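Local structure of pesticidal crystal protein Cry4Aa (Bacillus thuringiensis, 2C9K) at residues Q256-R261 and A476-S481; T260-Q265 and R289-T294; V488-G491 and G497-I500; L587-S592 and D603-L608. The protein binds midgut epithelial cells of insects and promotes their colloid-osmotic lysis, acting as a mosquito-larvicidal, pore-forming toxin of the delta-endotoxin family. One frame throughout, in Å; residues are numbered along the deposited sequence.

Interaction 1: residues Q256-R261 and A476-S481; sequences QSELTR and AVKANS
Glu258 and Lys478 form a buried salt bridge between two loops of this three-domain delta-endotoxin. Residues 256-261 run from the end of strand 255-256 into the loop before strand 262-267, whereas residues 476-481 begin with a 3-10 turn directly after strand 471-475, the parallel neighbour of 255-256. The two side chains meet from opposite directions. Glu258 sets its CG between the backbone N and the carbonyl carbon (chi1 61°), then runs extended toward the 476-478 turn. Lys478 instead folds over at each of its outer torsions, with chi2 to chi4 all near -60°, and this curl lays its CG and CD alongside the carboxylate before the ammonium closes on it. Lys478 NZ reaches Glu258 OE1 at 2.7 Å, on its syn lone pair. The same ammonium also bonds to the Asp461 carbonyl and to Asn464 OD1, and Glu258 OE2 accepts from the Asp461 backbone N, tying both charged ends to the loop that carries Asp461. The buried charges thus have several polar partners, which probably helps offset the cost of removing them from solvent. Two residues after Glu258, Thr260 packs on Val477: its methyl CG2 lies 3.9 Å from Val477 CG2 and 4.2 Å from Lys478 CD. Thr260 OG1 meets carbon on this side, with Val477 CG2 at 3.5 Å.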
loop_
_atom_site.group_PDB
_atom_site.type_symbol
_atom_site.label_atom_id
_atom_site.label_comp_id
_atom_site.label_asym_id
_atom_site.label_seq_id
_atom_site.Cartn_x
_atom_site.Cartn_y
_atom_site.Cartn_z
ATOM N N GLN A 256 4.646 9.615 -11.067
ATOM C CA GLN A 256 3.764 8.465 -11.163
ATOM C C GLN A 256 4.366 7.424 -10.222
ATOM O O GLN A 256 5.463 6.926 -10.459
ATOM C CB GLN A 256 3.713 7.931 -12.596
ATOM C CG GLN A 256 2.717 6.801 -12.802
ATOM C CD GLN A 256 1.321 7.166 -12.323
ATOM O OE1 GLN A 256 1.068 7.277 -11.118
ATOM N NE2 GLN A 256 0.405 7.358 -13.266
ATOM N N SER A 257 3.665 7.110 -9.141
ATOM C CA SER A 257 4.173 6.140 -8.186
ATOM C C SER A 257 3.170 5.019 -7.970
ATOM O O SER A 257 2.034 5.113 -8.423
ATOM C CB SER A 257 4.461 6.828 -6.855
ATOM O OG SER A 257 3.261 7.282 -6.271
ATOM N N GLU A 258 3.595 3.962 -7.281
ATOM C CA GLU A 258 2.720 2.829 -7.006
ATOM C C GLU A 258 2.964 2.242 -5.616
ATOM O O GLU A 258 3.981 2.508 -4.985
ATOM C CB GLU A 258 2.897 1.755 -8.087
ATOM C CG GLU A 258 4.300 1.157 -8.210
ATOM C CD GLU A 258 4.485 0.340 -9.502
ATOM O OE1 GLU A 258 5.381 -0.529 -9.546
ATOM O OE2 GLU A 258 3.745 0.577 -10.485
ATOM N N LEU A 259 2.012 1.455 -5.135
ATOM C CA LEU A 259 2.113 0.831 -3.822
ATOM C C LEU A 259 2.245 -0.673 -4.067
ATOM O O LEU A 259 1.327 -1.289 -4.611
ATOM C CB LEU A 259 0.848 1.149 -3.013
ATOM C CG LEU A 259 0.456 2.636 -2.910
ATOM C CD1 LEU A 259 -0.965 2.769 -2.405
ATOM C CD2 LEU A 259 1.415 3.375 -1.995
ATOM N N THR A 260 3.378 -1.258 -3.667
ATOM C CA THR A 260 3.644 -2.690 -3.899
ATOM C C THR A 260 3.342 -3.657 -2.767
ATOM O O THR A 260 3.350 -4.869 -2.980
ATOM C CB THR A 260 5.110 -2.945 -4.270
ATOM O OG1 THR A 260 5.919 -2.779 -3.102
ATOM C CG2 THR A 260 5.574 -1.982 -5.349
ATOM N N ARG A 261 3.091 -3.134 -1.572
ATOM C CA ARG A 261 2.787 -3.974 -0.406
ATOM C C ARG A 261 1.569 -4.902 -0.563
ATOM O O ARG A 261 0.634 -4.607 -1.317
ATOM C CB ARG A 261 2.544 -3.090 0.815
ATOM C CG ARG A 261 1.105 -2.588 0.960
ATOM C CD ARG A 261 0.667 -1.752 -0.232
ATOM N NE ARG A 261 -0.679 -1.209 -0.067
ATOM C CZ ARG A 261 -1.797 -1.875 -0.334
ATOM N NH1 ARG A 261 -1.735 -3.123 -0.790
ATOM N NH2 ARG A 261 -2.978 -1.292 -0.143
ATOM N N ALA A 476 12.072 -0.791 -6.324
ATOM C CA ALA A 476 13.094 -1.799 -6.607
ATOM C C ALA A 476 12.547 -3.231 -6.551
ATOM O O ALA A 476 13.107 -4.142 -7.156
ATOM C CB ALA A 476 14.254 -1.646 -5.642
ATOM N N VAL A 477 11.454 -3.437 -5.834
ATOM C CA VAL A 477 10.885 -4.769 -5.754
ATOM C C VAL A 477 10.131 -5.148 -7.023
ATOM O O VAL A 477 9.660 -6.284 -7.139
ATOM C CB VAL A 477 9.934 -4.925 -4.535
ATOM C CG1 VAL A 477 10.742 -4.913 -3.240
ATOM C CG2 VAL A 477 8.897 -3.814 -4.531
ATOM N N LYS A 478 10.014 -4.216 -7.971
ATOM C CA LYS A 478 9.327 -4.504 -9.234
ATOM C C LYS A 478 10.295 -5.187 -10.193
ATOM O O LYS A 478 10.007 -5.352 -11.375
ATOM C CB LYS A 478 8.792 -3.225 -9.886
ATOM C CG LYS A 478 7.625 -2.562 -9.169
ATOM C CD LYS A 478 6.386 -3.441 -9.161
ATOM C CE LYS A 478 5.904 -3.761 -10.572
ATOM N NZ LYS A 478 5.619 -2.533 -11.361
ATOM N N ALA A 479 11.450 -5.576 -9.666
ATOM C CA ALA A 479 12.478 -6.249 -10.450
ATOM C C ALA A 479 12.102 -7.717 -10.607
ATOM O O ALA A 479 11.211 -8.204 -9.906
ATOM C CB ALA A 479 13.819 -6.131 -9.752
ATOM N N ASN A 480 12.781 -8.418 -11.517
ATOM C CA ASN A 480 12.497 -9.829 -11.745
ATOM C C ASN A 480 13.697 -10.760 -11.544
ATOM O O ASN A 480 13.609 -11.963 -11.812
ATOM C CB ASN A 480 11.913 -10.030 -13.145
ATOM C CG ASN A 480 12.750 -9.373 -14.235
ATOM O OD1 ASN A 480 13.973 -9.264 -14.115
ATOM N ND2 ASN A 480 12.092 -8.951 -15.318
ATOM N N SER A 481 14.812 -10.213 -11.070
ATOM C CA SER A 481 16.007 -11.011 -10.827
ATOM C C SER A 481 16.760 -10.502 -9.597
ATOM O O SER A 481 17.080 -9.314 -9.487
ATOM C CB SER A 481 16.929 -10.980 -12.044
ATOM O OG SER A 481 18.109 -11.729 -11.787
#

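Interaction 2: residues T260-Q265 and R289-T294; sequences TREIYQ and RPHLFT
The imidazole of His291 presents its edge to the carboxylate of Glu262, and the two planes stand nearly perpendicular, 83° apart. Glu262 CD lies in the plane of the ring, beyond the rim that carries CE1 and NE2; OE1 comes closest at carbon, 3.0 Å from His291 CE1, while His291 NE2 is 3.7 Å from the same oxygen. The neighbouring ring, Phe293, also uses an edge: the backbone oxygen of Thr260 lies in its plane, 3.6 Å from CD1, and Thr260 CB is 3.9 Å from that same CD1. Trp295 meets Phe293 edge-to-face, and Val460 and Thr456 touch its side chain as well. Phe293 swings its ring anti to the backbone N (chi1 -166°), which carries it to the loop that leads into strand 262-267 of the beta-prism domain. His291 is steadied from its own loop, where ND1 donates to the Arg289 carbonyl oxygen at 3.1 Å, with that acceptor tilted out of the ring plane. Glu262 is anchored through its other oxygen: OE2 accepts from Ser435 OG and forms a salt bridge with Arg288, just ahead of the loop 289-294. Across the two segments the contact is therefore aromatic edge against oxygen, with no conventional hydrogen bond between them; any attraction is probably weak and electrostatic. The nearby carboxylate would tend to stabilise a protonated His291, although Arg288, by already balancing Glu262, probably weakens that effect.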
loop_
_atom_site.group_PDB
_atom_site.type_symbol
_atom_site.label_atom_id
_atom_site.label_comp_id
_atom_site.label_asym_id
_atom_site.label_seq_id
_atom_site.Cartn_x
_atom_site.Cartn_y
_atom_site.Cartn_z
ATOM N N THR A 260 3.378 -1.258 -3.667
ATOM C CA THR A 260 3.644 -2.690 -3.899
ATOM C C THR A 260 3.342 -3.657 -2.767
ATOM O O THR A 260 3.350 -4.869 -2.980
ATOM C CB THR A 260 5.110 -2.945 -4.270
ATOM O OG1 THR A 260 5.919 -2.779 -3.102
ATOM C CG2 THR A 260 5.574 -1.982 -5.349
ATOM N N ARG A 261 3.091 -3.134 -1.572
ATOM C CA ARG A 261 2.787 -3.974 -0.406
ATOM C C ARG A 261 1.569 -4.902 -0.563
ATOM O O ARG A 261 0.634 -4.607 -1.317
ATOM C CB ARG A 261 2.544 -3.090 0.815
ATOM C CG ARG A 261 1.105 -2.588 0.960
ATOM C CD ARG A 261 0.667 -1.752 -0.232
ATOM N NE ARG A 261 -0.679 -1.209 -0.067
ATOM C CZ ARG A 261 -1.797 -1.875 -0.334
ATOM N NH1 ARG A 261 -1.735 -3.123 -0.790
ATOM N NH2 ARG A 261 -2.978 -1.292 -0.143
ATOM N N GLU A 262 1.579 -6.013 0.169
ATOM C CA GLU A 262 0.453 -6.950 0.154
ATOM C C GLU A 262 -0.336 -6.829 1.451
ATOM O O GLU A 262 0.212 -6.460 2.491
ATOM C CB GLU A 262 0.921 -8.410 0.045
ATOM C CG GLU A 262 1.364 -8.869 -1.338
ATOM C CD GLU A 262 1.611 -10.373 -1.422
ATOM O OE1 GLU A 262 2.484 -10.890 -0.700
ATOM O OE2 GLU A 262 0.927 -11.043 -2.217
ATOM N N ILE A 263 -1.629 -7.125 1.389
ATOM C CA ILE A 263 -2.465 -7.115 2.582
ATOM C C ILE A 263 -3.296 -8.385 2.495
ATOM O O ILE A 263 -3.537 -8.889 1.405
ATOM C CB ILE A 263 -3.356 -5.853 2.682
ATOM C CG1 ILE A 263 -4.292 -5.754 1.483
ATOM C CG2 ILE A 263 -2.472 -4.618 2.824
ATOM C CD1 ILE A 263 -5.222 -4.556 1.557
ATOM N N TYR A 264 -3.721 -8.910 3.640
ATOM C CA TYR A 264 -4.456 -10.171 3.663
ATOM C C TYR A 264 -5.795 -10.138 4.376
ATOM O O TYR A 264 -5.989 -9.395 5.339
ATOM C CB TYR A 264 -3.601 -11.265 4.334
ATOM C CG TYR A 264 -2.152 -11.336 3.885
ATOM C CD1 TYR A 264 -1.232 -10.376 4.283
ATOM C CD2 TYR A 264 -1.703 -12.375 3.067
ATOM C CE1 TYR A 264 0.097 -10.443 3.884
ATOM C CE2 TYR A 264 -0.378 -12.452 2.661
ATOM C CZ TYR A 264 0.522 -11.482 3.073
ATOM O OH TYR A 264 1.845 -11.542 2.671
ATOM N N GLN A 265 -6.710 -10.970 3.892
ATOM C CA GLN A 265 -8.032 -11.118 4.482
ATOM C C GLN A 265 -8.053 -12.615 4.802
ATOM O O GLN A 265 -7.505 -13.412 4.038
ATOM C CB GLN A 265 -9.118 -10.739 3.467
ATOM C CG GLN A 265 -9.076 -9.270 3.034
ATOM C CD GLN A 265 -10.165 -8.896 2.023
ATOM O OE1 GLN A 265 -10.493 -9.674 1.127
ATOM N NE2 GLN A 265 -10.710 -7.692 2.153
ATOM N N ARG A 289 6.749 -14.002 2.963
ATOM C CA ARG A 289 7.991 -13.338 3.339
ATOM C C ARG A 289 8.338 -12.267 2.312
ATOM O O ARG A 289 7.966 -12.370 1.135
ATOM C CB ARG A 289 9.126 -14.355 3.435
ATOM C CG ARG A 289 9.397 -14.818 4.849
ATOM C CD ARG A 289 9.487 -16.329 4.932
ATOM N NE ARG A 289 10.719 -16.880 4.371
ATOM C CZ ARG A 289 10.904 -18.176 4.131
ATOM N NH1 ARG A 289 9.935 -19.049 4.398
ATOM N NH2 ARG A 289 12.051 -18.606 3.621
ATOM N N PRO A 290 9.047 -11.214 2.738
ATOM C CA PRO A 290 9.398 -10.166 1.774
ATOM C C PRO A 290 9.870 -10.789 0.467
ATOM O O PRO A 290 10.702 -11.685 0.466
ATOM C CB PRO A 290 10.509 -9.406 2.485
ATOM C CG PRO A 290 10.130 -9.542 3.922
ATOM C CD PRO A 290 9.701 -10.986 4.036
ATOM N N HIS A 291 9.324 -10.320 -0.644
ATOM C CA HIS A 291 9.691 -10.849 -1.951
ATOM C C HIS A 291 9.594 -9.768 -3.018
ATOM O O HIS A 291 9.179 -8.641 -2.734
ATOM C CB HIS A 291 8.748 -11.996 -2.328
ATOM C CG HIS A 291 7.310 -11.587 -2.436
ATOM N ND1 HIS A 291 6.360 -11.947 -1.504
ATOM C CD2 HIS A 291 6.656 -10.855 -3.370
ATOM C CE1 HIS A 291 5.183 -11.461 -1.860
ATOM N NE2 HIS A 291 5.337 -10.795 -2.989
ATOM N N LEU A 292 9.988 -10.125 -4.241
ATOM C CA LEU A 292 9.898 -9.221 -5.390
ATOM C C LEU A 292 8.438 -9.304 -5.818
ATOM O O LEU A 292 7.849 -10.382 -5.811
ATOM C CB LEU A 292 10.782 -9.700 -6.543
ATOM C CG LEU A 292 12.298 -9.745 -6.341
ATOM C CD1 LEU A 292 12.962 -10.322 -7.599
ATOM C CD2 LEU A 292 12.817 -8.335 -6.029
ATOM N N PHE A 293 7.850 -8.174 -6.185
ATOM C CA PHE A 293 6.447 -8.165 -6.584
ATOM C C PHE A 293 6.101 -9.322 -7.537
ATOM O O PHE A 293 6.838 -9.591 -8.486
ATOM C CB PHE A 293 6.105 -6.830 -7.246
ATOM C CG PHE A 293 4.639 -6.592 -7.381
ATOM C CD1 PHE A 293 3.920 -6.039 -6.341
ATOM C CD2 PHE A 293 3.966 -6.959 -8.541
ATOM C CE1 PHE A 293 2.546 -5.854 -6.456
ATOM C CE2 PHE A 293 2.597 -6.776 -8.661
ATOM C CZ PHE A 293 1.886 -6.226 -7.623
ATOM N N THR A 294 4.994 -10.015 -7.279
ATOM C CA THR A 294 4.588 -11.119 -8.157
ATOM C C THR A 294 3.171 -10.943 -8.709
ATOM O O THR A 294 2.310 -10.329 -8.077
ATOM C CB THR A 294 4.636 -12.516 -7.446
ATOM O OG1 THR A 294 3.665 -12.565 -6.393
ATOM C CG2 THR A 294 6.009 -12.789 -6.880
#

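Interaction 3: residues V488-G491 and G497-I500; sequences VVQG and GDLI
Val489 and Leu499 exchange both of their backbone hydrogen bonds, as the hydrogen-bonded pair of a short antiparallel beta hairpin. Val489 N donates to Leu499 O at 2.8 Å, and Leu499 N returns to Val489 O at 3.0 Å, the second bond being almost straight (172°). Val488 and Ile500 form the adjoining non-hydrogen-bonded pair, and there the CA-H of Val488 also approaches Leu499 O. Toward the turn, side chain replaces backbone as the acceptor. Asp498 sets CG beside its own backbone N (chi1 -54°), and OD1 takes the Gly491 N-H at 3.1 Å through its anti lone pair, the one facing away from OD2. This bond extends the pairing past the last strand residues and ties the start of the turn to its end. The Asp498 CB meanwhile packs against Val488 CG1 at 3.6 Å, the two side chains crossing at about a right angle, while Gly491 CA-H points at Gly497 O, 3.4 Å from CA. Farther out, Thr495 OG1 bonds to that Gly497 oxygen within the turn. Side chains alternate between the faces: Val489 and Leu499 lie together, with Val489 CG2 4.3 Å from Leu499 CB, and both touch Leu601; Val488 and Ile500 share the other face, where Val488 meets Pro290 and Leu292 while Ile500 packs on Ala476. Strand 499-501 carries the hairpin into its sheet by pairing antiparallel with strand 600-609, through a backbone bond between Ile500 and Ile602.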
loop_
_atom_site.group_PDB
_atom_site.type_symbol
_atom_site.label_atom_id
_atom_site.label_comp_id
_atom_site.label_asym_id
_atom_site.label_seq_id
_atom_site.Cartn_x
_atom_site.Cartn_y
_atom_site.Cartn_z
ATOM N N VAL A 488 15.223 -9.435 -0.076
ATOM C CA VAL A 488 14.170 -8.440 0.060
ATOM C C VAL A 488 13.811 -8.314 1.537
ATOM O O VAL A 488 13.422 -9.293 2.164
ATOM C CB VAL A 488 12.891 -8.846 -0.722
ATOM C CG1 VAL A 488 11.788 -7.828 -0.471
ATOM C CG2 VAL A 488 13.187 -8.957 -2.217
ATOM N N VAL A 489 13.946 -7.120 2.100
ATOM C CA VAL A 489 13.617 -6.940 3.500
ATOM C C VAL A 489 12.354 -6.137 3.662
ATOM O O VAL A 489 12.004 -5.330 2.809
ATOM C CB VAL A 489 14.726 -6.214 4.284
ATOM C CG1 VAL A 489 15.999 -7.040 4.269
ATOM C CG2 VAL A 489 14.939 -4.817 3.715
ATOM N N GLN A 490 11.677 -6.384 4.774
ATOM C CA GLN A 490 10.446 -5.711 5.149
ATOM C C GLN A 490 10.636 -4.192 5.121
ATOM O O GLN A 490 11.643 -3.676 5.611
ATOM C CB GLN A 490 10.077 -6.159 6.558
ATOM C CG GLN A 490 9.133 -5.261 7.281
ATOM C CD GLN A 490 7.710 -5.643 7.037
ATOM O OE1 GLN A 490 7.226 -5.598 5.906
ATOM N NE2 GLN A 490 7.019 -6.041 8.102
ATOM N N GLY A 491 9.674 -3.478 4.545
ATOM C CA GLY A 491 9.764 -2.029 4.491
ATOM C C GLY A 491 9.582 -1.456 5.881
ATOM O O GLY A 491 9.031 -2.128 6.753
ATOM N N GLY A 497 6.051 -0.282 0.584
ATOM C CA GLY A 497 6.355 -1.675 0.314
ATOM C C GLY A 497 7.748 -2.046 0.768
ATOM O O GLY A 497 8.417 -1.249 1.417
ATOM N N ASP A 498 8.203 -3.241 0.413
ATOM C CA ASP A 498 9.526 -3.703 0.820
ATOM C C ASP A 498 10.693 -3.106 0.039
ATOM O O ASP A 498 10.495 -2.414 -0.971
ATOM C CB ASP A 498 9.575 -5.225 0.739
ATOM C CG ASP A 498 8.455 -5.875 1.528
ATOM O OD1 ASP A 498 8.142 -5.370 2.628
ATOM O OD2 ASP A 498 7.892 -6.887 1.058
ATOM N N LEU A 499 11.908 -3.389 0.512
ATOM C CA LEU A 499 13.133 -2.885 -0.105
ATOM C C LEU A 499 14.127 -4.006 -0.405
ATOM O O LEU A 499 14.039 -5.097 0.156
ATOM C CB LEU A 499 13.824 -1.892 0.828
ATOM C CG LEU A 499 13.004 -0.923 1.673
ATOM C CD1 LEU A 499 13.890 -0.362 2.773
ATOM C CD2 LEU A 499 12.439 0.186 0.806
ATOM N N ILE A 500 15.085 -3.718 -1.281
ATOM C CA ILE A 500 16.124 -4.681 -1.646
ATOM C C ILE A 500 17.380 -4.436 -0.824
ATOM O O ILE A 500 17.839 -3.295 -0.711
ATOM C CB ILE A 500 16.541 -4.564 -3.146
ATOM C CG1 ILE A 500 15.449 -5.120 -4.061
ATOM C CG2 ILE A 500 17.847 -5.315 -3.387
ATOM C CD1 ILE A 500 15.848 -5.108 -5.531
#

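Interaction 4: residues L587-S592 and D603-L608; sequences LVFNRS and DKIEFL
Ile605 meets Leu587 and Phe589 with two different branches, separated by its first torsion (chi1 -52°): CG2 stands anti to the backbone N, and CG1 lies beside that N and leads on to CD1. Ile605 CD1 comes from the opposite direction to the Phe589 side chain and reaches Phe589 CZ at 3.7 Å, oblique to the ring. Ile605 CG2 slides past Leu587, 4.1 Å from Leu587 CD2. Phe607 holds CG beside its backbone N (chi1 -67°), which brings the far end of its ring toward strand 584-591; there Leu587 CD2 sits at the ring edge, near its plane, 3.5 Å from Phe607 CZ. One leucine methyl is thus shared by Ile605 and Phe607, in an entirely apolar, buried interface. The backbones stay well apart, with segment axes 11.7 Å at closest and running at 128°; the strands face one another across the two sheets of the beta-sandwich domain and join by side chains alone. Strand 584-591 belongs to one sheet, flanked by 505-511 and 536-541, and Phe506 stacks on Phe589 while Leu539 touches both Leu587 and Phe589. Strand 600-609 lies in the other sheet beside 471-475, whose Ile474 packs on Phe607.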
loop_
_atom_site.group_PDB
_atom_site.type_symbol
_atom_site.label_atom_id
_atom_site.label_comp_id
_atom_site.label_asym_id
_atom_site.label_seq_id
_atom_site.Cartn_x
_atom_site.Cartn_y
_atom_site.Cartn_z
ATOM N N LEU A 587 17.565 -3.307 -16.700
ATOM C CA LEU A 587 18.252 -2.503 -15.711
ATOM C C LEU A 587 19.012 -3.431 -14.763
ATOM O O LEU A 587 18.479 -3.906 -13.754
ATOM C CB LEU A 587 17.238 -1.636 -14.952
ATOM C CG LEU A 587 17.257 -0.115 -15.195
ATOM C CD1 LEU A 587 17.089 0.205 -16.665
ATOM C CD2 LEU A 587 16.145 0.541 -14.388
ATOM N N VAL A 588 20.267 -3.696 -15.109
ATOM C CA VAL A 588 21.096 -4.574 -14.300
ATOM C C VAL A 588 21.928 -3.774 -13.317
ATOM O O VAL A 588 22.797 -3.013 -13.716
ATOM C CB VAL A 588 22.057 -5.399 -15.166
ATOM C CG1 VAL A 588 22.618 -6.545 -14.355
ATOM C CG2 VAL A 588 21.345 -5.910 -16.399
ATOM N N PHE A 589 21.645 -3.958 -12.033
ATOM C CA PHE A 589 22.363 -3.278 -10.968
ATOM C C PHE A 589 23.389 -4.212 -10.337
ATOM O O PHE A 589 23.074 -5.347 -9.973
ATOM C CB PHE A 589 21.401 -2.802 -9.866
ATOM C CG PHE A 589 20.566 -1.616 -10.247
ATOM C CD1 PHE A 589 19.368 -1.777 -10.932
ATOM C CD2 PHE A 589 20.997 -0.329 -9.951
ATOM C CE1 PHE A 589 18.613 -0.675 -11.318
ATOM C CE2 PHE A 589 20.246 0.783 -10.335
ATOM C CZ PHE A 589 19.053 0.607 -11.022
ATOM N N ASN A 590 24.621 -3.726 -10.209
ATOM C CA ASN A 590 25.699 -4.494 -9.588
ATOM C C ASN A 590 26.374 -3.674 -8.505
ATOM O O ASN A 590 26.433 -2.443 -8.580
ATOM C CB ASN A 590 26.765 -4.887 -10.609
ATOM C CG ASN A 590 26.494 -6.225 -11.255
ATOM O OD1 ASN A 590 26.147 -6.295 -12.433
ATOM N ND2 ASN A 590 26.652 -7.300 -10.488
ATOM N N ARG A 591 26.874 -4.367 -7.491
ATOM C CA ARG A 591 27.602 -3.724 -6.407
ATOM C C ARG A 591 29.037 -4.235 -6.520
ATOM O O ARG A 591 29.262 -5.442 -6.529
ATOM C CB ARG A 591 27.004 -4.103 -5.056
ATOM C CG ARG A 591 27.744 -3.477 -3.913
ATOM C CD ARG A 591 26.958 -3.475 -2.633
ATOM N NE ARG A 591 27.787 -2.942 -1.564
ATOM C CZ ARG A 591 27.404 -2.843 -0.300
ATOM N NH1 ARG A 591 26.191 -3.241 0.052
ATOM N NH2 ARG A 591 28.238 -2.355 0.607
ATOM N N SER A 592 30.002 -3.330 -6.617
ATOM C CA SER A 592 31.391 -3.748 -6.772
ATOM C C SER A 592 32.301 -3.510 -5.576
ATOM O O SER A 592 33.353 -4.134 -5.467
ATOM C CB SER A 592 31.987 -3.065 -7.993
ATOM O OG SER A 592 31.844 -1.666 -7.882
ATOM N N ASP A 603 15.275 1.444 -2.381
ATOM C CA ASP A 603 13.839 1.683 -2.339
ATOM C C ASP A 603 13.209 1.923 -3.714
ATOM O O ASP A 603 12.496 1.060 -4.238
ATOM C CB ASP A 603 13.559 2.866 -1.412
ATOM C CG ASP A 603 12.110 3.283 -1.419
ATOM O OD1 ASP A 603 11.234 2.388 -1.464
ATOM O OD2 ASP A 603 11.856 4.507 -1.368
ATOM N N LYS A 604 13.481 3.083 -4.304
ATOM C CA LYS A 604 12.905 3.428 -5.600
ATOM C C LYS A 604 13.944 3.766 -6.675
ATOM O O LYS A 604 14.997 4.338 -6.387
ATOM C CB LYS A 604 11.968 4.641 -5.461
ATOM C CG LYS A 604 10.999 4.638 -4.285
ATOM C CD LYS A 604 9.761 3.813 -4.544
ATOM C CE LYS A 604 8.700 4.046 -3.459
ATOM N NZ LYS A 604 9.129 3.675 -2.065
ATOM N N ILE A 605 13.630 3.409 -7.916
ATOM C CA ILE A 605 14.487 3.711 -9.066
ATOM C C ILE A 605 13.692 4.792 -9.776
ATOM O O ILE A 605 12.535 4.577 -10.135
ATOM C CB ILE A 605 14.628 2.518 -10.028
ATOM C CG1 ILE A 605 15.050 1.259 -9.270
ATOM C CG2 ILE A 605 15.624 2.863 -11.105
ATOM C CD1 ILE A 605 16.367 1.369 -8.540
ATOM N N GLU A 606 14.287 5.956 -9.973
ATOM C CA GLU A 606 13.548 7.035 -10.604
ATOM C C GLU A 606 14.105 7.509 -11.932
ATOM O O GLU A 606 15.323 7.577 -12.128
ATOM C CB GLU A 606 13.429 8.204 -9.624
ATOM C CG GLU A 606 12.595 7.841 -8.413
ATOM C CD GLU A 606 12.444 8.963 -7.408
ATOM O OE1 GLU A 606 11.482 8.901 -6.607
ATOM O OE2 GLU A 606 13.281 9.889 -7.405
ATOM N N PHE A 607 13.201 7.809 -12.853
ATOM C CA PHE A 607 13.599 8.304 -14.152
ATOM C C PHE A 607 13.140 9.745 -14.290
ATOM O O PHE A 607 11.949 10.044 -14.199
ATOM C CB PHE A 607 12.997 7.455 -15.267
ATOM C CG PHE A 607 13.530 6.059 -15.313
ATOM C CD1 PHE A 607 12.994 5.066 -14.495
ATOM C CD2 PHE A 607 14.583 5.735 -16.165
ATOM C CE1 PHE A 607 13.501 3.759 -14.524
ATOM C CE2 PHE A 607 15.100 4.444 -16.205
ATOM C CZ PHE A 607 14.558 3.446 -15.382
ATOM N N LEU A 608 14.095 10.644 -14.493
ATOM C CA LEU A 608 13.774 12.054 -14.645
ATOM C C LEU A 608 13.873 12.473 -16.108
ATOM O O LEU A 608 14.955 12.444 -16.692
ATOM C CB LEU A 608 14.733 12.910 -13.815
ATOM C CG LEU A 608 14.928 12.558 -12.342
ATOM C CD1 LEU A 608 15.694 13.686 -11.651
ATOM C CD2 LEU A 608 13.587 12.356 -11.676
#

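Overall arrangement
Interactions 1 and 4 are buried, interaction 2 is partly buried, and interaction 3 lies at the surface. The contact of interaction 4, inside the beta sandwich, is apolar; the buried loops of interaction 1 pair opposite charges; interaction 2 sets ring edges against a carboxylate and a backbone oxygen; and the hairpin of interaction 3 relies on backbone bonds and one aspartate side chain. Interactions 1 and 2 share Thr260 and Arg261 and join directly through a probable hydrogen bond from Phe293 N to Val477 O. Ala476 N probably bonds to Asp603 O, linking interaction 1 to interaction 4, and Leu499 packs on Asp603 between interactions 3 and 4. Interactions 2 and 4 do not touch.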